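Local coordinates for protein exodeoxyribonuclease III (Methanosarcina mazei, PDB 5J8N) that probably cleaves DNA at abasic sites and trims 3' ends as a magnesium-dependent nuclease of the AP endonuclease/ExoA family, at residues F60-V71 against E89-L98; H156-P164 against R194-Y203. The protein carries 3 engineered substitutions. One frame throughout, in Å; residues are numbered along the deposited sequence.

Contact 1: F60-V71 against E89-L98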
loop_
_atom_site.group_PDB
_atom_site.type_symbol
_atom_site.label_atom_id
_atom_site.label_comp_id
_atom_site.label_asym_id
_atom_site.label_seq_id
_atom_site.Cartn_x
_atom_site.Cartn_y
_atom_site.Cartn_z
ATOM N N PHE A 60 -4.278 4.940 -13.020
ATOM C CA PHE A 60 -5.241 4.909 -11.932
ATOM C C PHE A 60 -6.306 3.881 -12.196
ATOM O O PHE A 60 -6.675 3.652 -13.401
ATOM C CB PHE A 60 -5.948 6.283 -11.778
ATOM C CG PHE A 60 -5.120 7.297 -11.040
ATOM C CD1 PHE A 60 -4.156 8.044 -11.713
ATOM C CD2 PHE A 60 -5.223 7.400 -9.645
ATOM C CE1 PHE A 60 -3.365 8.972 -10.978
ATOM C CE2 PHE A 60 -4.465 8.323 -8.913
ATOM C CZ PHE A 60 -3.533 9.105 -9.597
ATOM N N VAL A 61 -6.857 3.339 -11.121
ATOM C CA VAL A 61 -8.075 2.505 -11.237
ATOM C C VAL A 61 -9.071 3.065 -10.245
ATOM O O VAL A 61 -8.708 3.455 -9.108
ATOM C CB VAL A 61 -7.780 1.020 -11.005
ATOM C CG1 VAL A 61 -7.319 0.728 -9.650
ATOM C CG2 VAL A 61 -9.039 0.150 -11.361
ATOM N N SER A 62 -10.299 3.164 -10.710
ATOM C CA SER A 62 -11.445 3.604 -9.906
ATOM C C SER A 62 -12.368 2.444 -9.577
ATOM O O SER A 62 -12.554 1.508 -10.404
ATOM C CB SER A 62 -12.287 4.601 -10.675
ATOM O OG SER A 62 -11.853 5.967 -10.595
ATOM N N ALA A 63 -12.995 2.522 -8.403
ATOM C CA ALA A 63 -14.070 1.632 -8.064
ATOM C C ALA A 63 -15.289 1.946 -8.874
ATOM O O ALA A 63 -15.440 3.054 -9.395
ATOM C CB ALA A 63 -14.408 1.753 -6.581
ATOM N N GLU A 64 -16.211 0.978 -8.985
ATOM C CA GLU A 64 -17.524 1.257 -9.544
ATOM C C GLU A 64 -18.326 2.218 -8.686
ATOM O O GLU A 64 -18.952 3.110 -9.205
ATOM C CB GLU A 64 -18.308 -0.059 -9.749
ATOM C CG GLU A 64 -17.685 -0.950 -10.819
ATOM C CD GLU A 64 -18.577 -2.113 -11.270
ATOM O OE1 GLU A 64 -19.494 -2.537 -10.517
ATOM O OE2 GLU A 64 -18.328 -2.614 -12.391
ATOM N N GLN A 65 -18.239 2.042 -7.373
ATOM C CA GLN A 65 -18.893 2.951 -6.441
ATOM C C GLN A 65 -18.154 4.312 -6.464
ATOM O O GLN A 65 -16.948 4.372 -6.340
ATOM C CB GLN A 65 -18.897 2.324 -5.052
ATOM C CG GLN A 65 -19.549 3.201 -3.996
ATOM C CD GLN A 65 -19.426 2.615 -2.613
ATOM O OE1 GLN A 65 -19.297 1.395 -2.441
ATOM N NE2 GLN A 65 -19.442 3.481 -1.614
ATOM N N ASN A 66 -18.907 5.392 -6.617
ATOM C CA ASN A 66 -18.293 6.712 -6.644
ATOM C C ASN A 66 -17.837 7.146 -5.248
ATOM O O ASN A 66 -18.485 6.798 -4.251
ATOM C CB ASN A 66 -19.277 7.730 -7.172
ATOM C CG ASN A 66 -19.785 7.351 -8.533
ATOM O OD1 ASN A 66 -18.990 6.969 -9.397
ATOM N ND2 ASN A 66 -21.104 7.420 -8.732
ATOM N N GLY A 67 -16.710 7.838 -5.164
ATOM C CA GLY A 67 -16.150 8.314 -3.910
ATOM C C GLY A 67 -15.582 7.242 -2.989
ATOM O O GLY A 67 -15.582 7.363 -1.735
ATOM N N TYR A 68 -15.089 6.152 -3.571
ATOM C CA TYR A 68 -14.743 4.986 -2.802
ATOM C C TYR A 68 -13.481 4.368 -3.309
ATOM O O TYR A 68 -13.350 4.202 -4.509
ATOM C CB TYR A 68 -15.900 3.982 -2.960
ATOM C CG TYR A 68 -15.771 2.707 -2.162
ATOM C CD1 TYR A 68 -15.892 2.736 -0.779
ATOM C CD2 TYR A 68 -15.535 1.494 -2.790
ATOM C CE1 TYR A 68 -15.743 1.582 -0.016
ATOM C CE2 TYR A 68 -15.436 0.350 -2.042
ATOM C CZ TYR A 68 -15.566 0.394 -0.682
ATOM O OH TYR A 68 -15.485 -0.780 0.043
ATOM N N SER A 69 -12.612 3.936 -2.413
ATOM C CA SER A 69 -11.467 3.120 -2.774
ATOM C C SER A 69 -10.651 3.817 -3.878
ATOM O O SER A 69 -10.516 5.042 -3.851
ATOM C CB SER A 69 -11.992 1.722 -3.147
ATOM O OG SER A 69 -10.897 0.839 -3.429
ATOM N N GLY A 70 -10.093 3.089 -4.835
ATOM C CA GLY A 70 -9.279 3.649 -5.920
ATOM C C GLY A 70 -7.816 3.688 -5.556
ATOM O O GLY A 70 -7.420 3.995 -4.412
ATOM N N VAL A 71 -6.968 3.343 -6.527
ATOM C CA VAL A 71 -5.507 3.411 -6.330
ATOM C C VAL A 71 -4.831 3.966 -7.577
ATOM O O VAL A 71 -5.413 3.922 -8.668
ATOM C CB VAL A 71 -4.863 2.041 -5.986
ATOM C CG1 VAL A 71 -5.441 1.438 -4.728
ATOM C CG2 VAL A 71 -4.962 1.042 -7.141
ATOM N N GLU A 89 -13.922 -10.500 -10.844
ATOM C CA GLU A 89 -14.825 -9.317 -10.939
ATOM C C GLU A 89 -15.215 -8.784 -9.566
ATOM O O GLU A 89 -15.234 -7.552 -9.358
ATOM C CB GLU A 89 -16.075 -9.640 -11.776
ATOM C CG GLU A 89 -16.958 -8.412 -12.082
ATOM C CD GLU A 89 -17.949 -8.051 -10.952
ATOM O OE1 GLU A 89 -18.431 -8.968 -10.239
ATOM O OE2 GLU A 89 -18.262 -6.845 -10.784
ATOM N N VAL A 90 -15.539 -9.654 -8.619
ATOM C CA VAL A 90 -16.075 -9.179 -7.348
ATOM C C VAL A 90 -15.003 -8.390 -6.588
ATOM O O VAL A 90 -15.353 -7.517 -5.753
ATOM C CB VAL A 90 -16.642 -10.356 -6.507
ATOM C CG1 VAL A 90 -15.511 -11.263 -6.009
ATOM C CG2 VAL A 90 -17.491 -9.848 -5.370
ATOM N N PHE A 91 -13.715 -8.582 -6.895
ATOM C CA PHE A 91 -12.668 -7.751 -6.310
ATOM C C PHE A 91 -12.277 -6.614 -7.241
ATOM O O PHE A 91 -12.060 -5.442 -6.777
ATOM C CB PHE A 91 -11.418 -8.616 -5.963
ATOM C CG PHE A 91 -11.736 -9.746 -5.030
ATOM C CD1 PHE A 91 -12.434 -9.497 -3.845
ATOM C CD2 PHE A 91 -11.401 -11.062 -5.330
ATOM C CE1 PHE A 91 -12.773 -10.520 -2.983
ATOM C CE2 PHE A 91 -11.780 -12.103 -4.472
ATOM C CZ PHE A 91 -12.476 -11.831 -3.288
ATOM N N ASP A 92 -12.215 -6.857 -8.541
ATOM C CA ASP A 92 -11.753 -5.821 -9.474
ATOM C C ASP A 92 -12.722 -4.635 -9.446
ATOM O O ASP A 92 -12.249 -3.471 -9.577
ATOM C CB ASP A 92 -11.617 -6.378 -10.920
ATOM C CG ASP A 92 -10.538 -7.461 -11.046
ATOM O OD1 ASP A 92 -9.855 -7.746 -10.100
ATOM O OD2 ASP A 92 -10.472 -8.029 -12.141
ATOM N N ARG A 93 -13.999 -4.866 -9.194
ATOM C CA ARG A 93 -14.993 -3.803 -9.292
ATOM C C ARG A 93 -14.835 -2.777 -8.146
ATOM O O ARG A 93 -15.495 -1.732 -8.157
ATOM C CB ARG A 93 -16.414 -4.375 -9.303
ATOM C CG ARG A 93 -17.044 -4.669 -7.928
ATOM C CD ARG A 93 -18.593 -4.926 -7.986
ATOM N NE ARG A 93 -18.949 -6.278 -8.414
ATOM C CZ ARG A 93 -19.716 -7.135 -7.730
ATOM N NH1 ARG A 93 -20.236 -6.812 -6.556
ATOM N NH2 ARG A 93 -19.964 -8.334 -8.230
ATOM N N GLU A 94 -14.001 -3.080 -7.162
ATOM C CA GLU A 94 -13.768 -2.132 -6.066
ATOM C C GLU A 94 -12.518 -1.296 -6.264
ATOM O O GLU A 94 -12.219 -0.440 -5.436
ATOM C CB GLU A 94 -13.737 -2.862 -4.731
ATOM C CG GLU A 94 -15.119 -3.426 -4.380
ATOM C CD GLU A 94 -15.309 -3.707 -2.888
ATOM O OE1 GLU A 94 -14.412 -3.449 -2.048
ATOM O OE2 GLU A 94 -16.392 -4.300 -2.570
ATOM N N GLY A 95 -11.802 -1.480 -7.357
ATOM C CA GLY A 95 -10.683 -0.585 -7.690
ATOM C C GLY A 95 -9.608 -0.501 -6.649
ATOM O O GLY A 95 -9.080 0.608 -6.358
ATOM N N ARG A 96 -9.184 -1.666 -6.162
ATOM C CA ARG A 96 -8.229 -1.775 -5.077
ATOM C C ARG A 96 -6.859 -2.247 -5.488
ATOM O O ARG A 96 -5.994 -2.346 -4.626
ATOM C CB ARG A 96 -8.753 -2.796 -4.042
ATOM C CG ARG A 96 -10.006 -2.370 -3.350
ATOM C CD ARG A 96 -10.432 -3.484 -2.386
ATOM N NE ARG A 96 -11.610 -2.960 -1.746
ATOM C CZ ARG A 96 -11.575 -2.081 -0.776
ATOM N NH1 ARG A 96 -10.408 -1.702 -0.270
ATOM N NH2 ARG A 96 -12.731 -1.601 -0.274
ATOM N N PHE A 97 -6.643 -2.561 -6.773
ATOM C CA PHE A 97 -5.468 -3.316 -7.181
ATOM C C PHE A 97 -4.981 -2.802 -8.503
ATOM O O PHE A 97 -5.712 -2.788 -9.496
ATOM C CB PHE A 97 -5.853 -4.793 -7.274
ATOM C CG PHE A 97 -4.751 -5.714 -7.660
ATOM C CD1 PHE A 97 -4.376 -5.854 -8.975
ATOM C CD2 PHE A 97 -4.120 -6.492 -6.666
ATOM C CE1 PHE A 97 -3.342 -6.815 -9.340
ATOM C CE2 PHE A 97 -3.127 -7.430 -7.022
ATOM C CZ PHE A 97 -2.741 -7.533 -8.338
ATOM N N LEU A 98 -3.723 -2.414 -8.517
ATOM C CA LEU A 98 -3.100 -1.937 -9.763
ATOM C C LEU A 98 -1.707 -2.509 -9.925
ATOM O O LEU A 98 -0.824 -2.278 -9.061
ATOM C CB LEU A 98 -3.085 -0.390 -9.738
ATOM C CG LEU A 98 -2.426 0.279 -10.923
ATOM C CD1 LEU A 98 -3.201 -0.024 -12.116
ATOM C CD2 LEU A 98 -2.372 1.813 -10.695
HETATM O O HOH W 1 -20.585 -5.047 -10.964
HETATM O O HOH W 2 -17.141 -0.502 -5.945
HETATM O O HOH W 3 -17.734 -2.212 -1.314
#
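A63 and G95 bring the two backbones within 4.1 Å, CA to CA, where the connection between strands 57-61 and 71-75 meets the type I turn D92-G95. E64 N aims almost straight at R93 O (2.9 Å, 177°), and G70 N adds a weak bond to G95 O. G95 has positive phi, and any CB there would run into S62 and A63.

The side chain of S69, with OG anti to the backbone N (chi1 -176°), delivers its hydroxyl to E94 O at 2.7 Å. That OG also lies over one face of the R96 guanidinium. R96 runs out extended and grips E94 OE1 side-on, NE at 2.9 Å on the anti lone pair and NH2 close to the line of the C-O bond; R121 forms a second salt bridge to the same oxygen. R96 NH2 makes a weak bond to Y68 OH, whose ring stands nearly perpendicular (85°) to the guanidinium, while NH1 serves Y111 O. A leucine in place of R96 would probably take from E94 OE1 one of its two arginine partners and leave Y111 O without this donor.

At the outer end a water donates to both E64 OE1 and E89 OE2; at the inner end V71 CG2 packs on L98 CB at 3.5 Å. The two sheets of the DNase I-like sandwich meet here, beside Y111, a predicted active-site residue.

Contact 2: H156-P164 against R194-Y203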
loop_
_atom_site.group_PDB
_atom_site.type_symbol
_atom_site.label_atom_id
_atom_site.label_comp_id
_atom_site.label_asym_id
_atom_site.label_seq_id
_atom_site.Cartn_x
_atom_site.Cartn_y
_atom_site.Cartn_z
ATOM N N HIS A 156 0.376 -6.363 11.987
ATOM C CA HIS A 156 0.733 -7.778 11.979
ATOM C C HIS A 156 0.911 -8.331 13.388
ATOM O O HIS A 156 0.324 -9.375 13.754
ATOM C CB HIS A 156 2.012 -7.948 11.160
ATOM C CG HIS A 156 2.407 -9.366 10.956
ATOM N ND1 HIS A 156 3.647 -9.711 10.455
ATOM C CD2 HIS A 156 1.758 -10.525 11.208
ATOM C CE1 HIS A 156 3.732 -11.032 10.400
ATOM N NE2 HIS A 156 2.602 -11.550 10.849
ATOM N N LYS A 157 1.734 -7.668 14.196
ATOM C CA LYS A 157 2.169 -8.171 15.508
ATOM C C LYS A 157 1.835 -7.115 16.571
ATOM O O LYS A 157 1.500 -5.963 16.241
ATOM C CB LYS A 157 3.686 -8.500 15.528
ATOM C CG LYS A 157 4.069 -9.557 14.504
ATOM C CD LYS A 157 5.590 -9.769 14.497
ATOM C CE LYS A 157 6.045 -10.763 13.450
ATOM N NZ LYS A 157 5.942 -12.168 13.963
ATOM N N GLU A 158 1.903 -7.504 17.843
ATOM C CA GLU A 158 1.627 -6.563 18.933
ATOM C C GLU A 158 2.519 -5.336 18.833
ATOM O O GLU A 158 2.068 -4.231 19.144
ATOM C CB GLU A 158 1.778 -7.252 20.292
ATOM C CG GLU A 158 0.640 -8.275 20.547
ATOM C CD GLU A 158 0.587 -8.770 21.974
ATOM O OE1 GLU A 158 1.190 -8.114 22.847
ATOM O OE2 GLU A 158 -0.040 -9.838 22.203
ATOM N N ILE A 159 3.758 -5.498 18.365
ATOM C CA ILE A 159 4.662 -4.357 18.253
ATOM C C ILE A 159 4.179 -3.386 17.161
ATOM O O ILE A 159 4.669 -2.238 17.109
ATOM C CB ILE A 159 6.106 -4.837 17.970
ATOM C CG1 ILE A 159 7.158 -3.786 18.251
ATOM C CG2 ILE A 159 6.276 -5.443 16.592
ATOM C CD1 ILE A 159 8.545 -4.330 18.063
ATOM N N ASP A 160 3.237 -3.819 16.298
ATOM C CA ASP A 160 2.781 -2.966 15.204
ATOM C C ASP A 160 1.629 -2.035 15.570
ATOM O O ASP A 160 1.109 -1.340 14.706
ATOM C CB ASP A 160 2.415 -3.828 14.011
ATOM C CG ASP A 160 3.622 -4.532 13.451
ATOM O OD1 ASP A 160 4.603 -3.798 13.155
ATOM O OD2 ASP A 160 3.648 -5.777 13.313
ATOM N N LEU A 161 1.241 -1.949 16.833
ATOM C CA LEU A 161 0.322 -0.889 17.247
ATOM C C LEU A 161 0.558 -0.518 18.691
ATOM O O LEU A 161 1.134 -1.278 19.470
ATOM C CB LEU A 161 -1.174 -1.263 17.006
ATOM C CG LEU A 161 -1.843 -2.292 17.923
ATOM C CD1 LEU A 161 -3.383 -2.337 17.638
ATOM C CD2 LEU A 161 -1.240 -3.698 17.667
ATOM N N ALA A 162 0.137 0.696 19.052
ATOM C CA ALA A 162 0.389 1.182 20.391
ATOM C C ALA A 162 -0.459 0.537 21.477
ATOM O O ALA A 162 0.007 0.453 22.612
ATOM C CB ALA A 162 0.187 2.715 20.451
ATOM N N ARG A 163 -1.684 0.130 21.155
ATOM C CA ARG A 163 -2.594 -0.415 22.149
ATOM C C ARG A 163 -3.120 -1.770 21.741
ATOM O O ARG A 163 -4.338 -1.927 21.502
ATOM C CB ARG A 163 -3.752 0.553 22.359
ATOM C CG ARG A 163 -3.294 1.983 22.659
ATOM C CD ARG A 163 -2.730 2.138 24.056
ATOM N NE ARG A 163 -2.998 3.495 24.539
ATOM C CZ ARG A 163 -2.081 4.445 24.683
ATOM N NH1 ARG A 163 -0.813 4.193 24.401
ATOM N NH2 ARG A 163 -2.442 5.649 25.111
ATOM N N PRO A 164 -2.241 -2.772 21.682
ATOM C CA PRO A 164 -2.711 -4.076 21.215
ATOM C C PRO A 164 -3.767 -4.669 22.114
ATOM O O PRO A 164 -4.717 -5.257 21.605
ATOM C CB PRO A 164 -1.450 -4.955 21.244
ATOM C CG PRO A 164 -0.499 -4.259 22.151
ATOM C CD PRO A 164 -0.799 -2.776 21.990
ATOM N N ARG A 194 10.759 -4.413 8.475
ATOM C CA ARG A 194 11.336 -5.315 9.467
ATOM C C ARG A 194 12.624 -6.002 9.014
ATOM O O ARG A 194 13.302 -6.625 9.827
ATOM C CB ARG A 194 10.279 -6.368 9.878
ATOM C CG ARG A 194 9.084 -5.777 10.620
ATOM C CD ARG A 194 9.487 -4.931 11.847
ATOM N NE ARG A 194 8.291 -4.432 12.529
ATOM C CZ ARG A 194 8.357 -3.457 13.436
ATOM N NH1 ARG A 194 9.502 -2.847 13.696
ATOM N NH2 ARG A 194 7.255 -3.060 14.030
ATOM N N MET A 195 13.013 -5.848 7.752
ATOM C CA MET A 195 14.351 -6.276 7.340
ATOM C C MET A 195 15.417 -5.475 8.054
ATOM O O MET A 195 16.520 -5.971 8.228
ATOM C CB MET A 195 14.550 -6.124 5.834
ATOM C CG MET A 195 13.700 -7.113 5.046
ATOM S SD MET A 195 13.790 -6.802 3.280
ATOM C CE MET A 195 15.503 -7.266 3.010
ATOM N N PHE A 196 15.108 -4.250 8.485
ATOM C CA PHE A 196 16.160 -3.385 9.041
ATOM C C PHE A 196 15.841 -2.870 10.452
ATOM O O PHE A 196 16.759 -2.512 11.188
ATOM C CB PHE A 196 16.391 -2.157 8.145
ATOM C CG PHE A 196 16.717 -2.499 6.718
ATOM C CD1 PHE A 196 17.993 -2.853 6.320
ATOM C CD2 PHE A 196 15.720 -2.442 5.787
ATOM C CE1 PHE A 196 18.251 -3.165 4.992
ATOM C CE2 PHE A 196 15.951 -2.758 4.478
ATOM C CZ PHE A 196 17.227 -3.098 4.077
ATOM N N ASN A 197 14.563 -2.806 10.825
ATOM C CA ASN A 197 14.178 -2.150 12.063
ATOM C C ASN A 197 13.208 -2.989 12.863
ATOM O O ASN A 197 12.050 -3.149 12.442
ATOM C CB ASN A 197 13.557 -0.788 11.758
ATOM C CG ASN A 197 13.345 0.046 13.033
ATOM O OD1 ASN A 197 13.312 -0.492 14.149
ATOM N ND2 ASN A 197 13.287 1.358 12.886
ATOM N N PRO A 198 13.667 -3.521 13.989
ATOM C CA PRO A 198 12.831 -4.361 14.849
ATOM C C PRO A 198 12.018 -3.614 15.889
ATOM O O PRO A 198 11.287 -4.287 16.639
ATOM C CB PRO A 198 13.871 -5.225 15.561
ATOM C CG PRO A 198 15.013 -4.296 15.740
ATOM C CD PRO A 198 15.070 -3.481 14.475
ATOM N N GLU A 199 12.124 -2.297 15.938
ATOM C CA GLU A 199 11.619 -1.553 17.091
ATOM C C GLU A 199 10.133 -1.217 16.961
ATOM O O GLU A 199 9.569 -1.074 15.855
ATOM C CB GLU A 199 12.430 -0.283 17.283
ATOM C CG GLU A 199 13.905 -0.574 17.497
ATOM C CD GLU A 199 14.764 0.689 17.592
ATOM O OE1 GLU A 199 14.237 1.818 17.494
ATOM O OE2 GLU A 199 15.987 0.550 17.781
ATOM N N GLY A 200 9.489 -1.130 18.116
ATOM C CA GLY A 200 8.118 -0.631 18.200
ATOM C C GLY A 200 8.052 0.878 18.102
ATOM O O GLY A 200 9.063 1.554 17.883
ATOM N N GLY A 201 6.846 1.413 18.249
ATOM C CA GLY A 201 6.609 2.837 18.071
ATOM C C GLY A 201 6.626 3.326 16.645
ATOM O O GLY A 201 6.536 4.524 16.383
ATOM N N ASN A 202 6.731 2.392 15.706
ATOM C CA ASN A 202 6.800 2.684 14.286
ATOM C C ASN A 202 5.465 2.380 13.628
ATOM O O ASN A 202 5.103 1.195 13.435
ATOM C CB ASN A 202 7.918 1.849 13.657
ATOM C CG ASN A 202 9.275 2.398 13.986
ATOM O OD1 ASN A 202 9.563 3.556 13.663
ATOM N ND2 ASN A 202 10.116 1.602 14.666
ATOM N N TYR A 203 4.698 3.463 13.376
ATOM C CA TYR A 203 3.339 3.335 12.894
ATOM C C TYR A 203 3.133 4.126 11.628
ATOM O O TYR A 203 3.899 5.043 11.303
ATOM C CB TYR A 203 2.367 3.830 13.987
ATOM C CG TYR A 203 2.613 3.229 15.340
ATOM C CD1 TYR A 203 2.729 1.849 15.504
ATOM C CD2 TYR A 203 2.735 4.036 16.471
ATOM C CE1 TYR A 203 2.979 1.296 16.751
ATOM C CE2 TYR A 203 2.959 3.504 17.743
ATOM C CZ TYR A 203 3.094 2.136 17.867
ATOM O OH TYR A 203 3.375 1.601 19.101
HETATM O O HOH W 4 6.111 -0.589 15.347
HETATM O O HOH W 5 4.957 -0.553 19.182
HETATM O O HOH W 6 6.156 -6.652 12.609
#
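Two torsions bring D160 and R194 together: D160 CG lies anti to its carbonyl carbon (chi1 -65°), and R194 folds at chi2 (-54°) before running on to its guanidinium. The contact joins two surface loops of the DNase I-like fold, one following strand 146-149 and the other leaving helix 192-196 through an Asx turn, in which N197 OD1 accepts from E199 N.

R194 NH2 donates to D160 OD1 at 2.9 Å, close to the guanidinium plane but from above the carboxylate plane. R220 forms another salt bridge to the same oxygen, so two arginines gather on one buried carboxylate, which is likely to keep it ionised. The other oxygen, OD2, takes K157 N on its anti lone pair and thereby ties D160 to the residue just ahead of its own 3-10 segment. R194 is held at its far edge too: NH1 donates to N197 O and to E199 O (2.8 Å), and N202 ND2 reaches E199 O from the opposite face. The guanidinium is thus pinned flat between the two loops.

I159 comes at R194 from the opposite direction, CG2 touching NH2 at 3.6 Å. Its CG1 lies 3.3 Å from G200 CA, where a CB would clash, and its CD1 against P198 O.

Farther along, the Y203 ring lies against the backbone of the other loop, CE1 3.5 Å from L161 CA, while G201 C lies over the centre of one ring face. A162 CB rests near the phenol end. One water fastens this corner: it donates to I159 O at 2.7 Å, accepts from G201 N at 2.9 Å and is hydrogen-bonded to Y203 OH at 2.7 Å.

How the contacts relate
From the N terminus, the chain passes strands 3-10 and 33-37 before contact 1 opens at strand 57-61. Strands 71-75 and 81-84 follow, and contact 1 closes at 89-98, where the chain has passed into the second sheet. Strand 106-111, the long helix 119-141 and strand 146-149 lead on to contact 2, whose loop spans helix 175-186 and strand 189-191 before 194-203 closes it. The two loops thus lie in series, neither crossing nor enclosing the other. Their centres are about 29 Å apart, on opposite sides of the chain's centre: contact 1 joins the two sheets, contact 2 joins two peripheral loops.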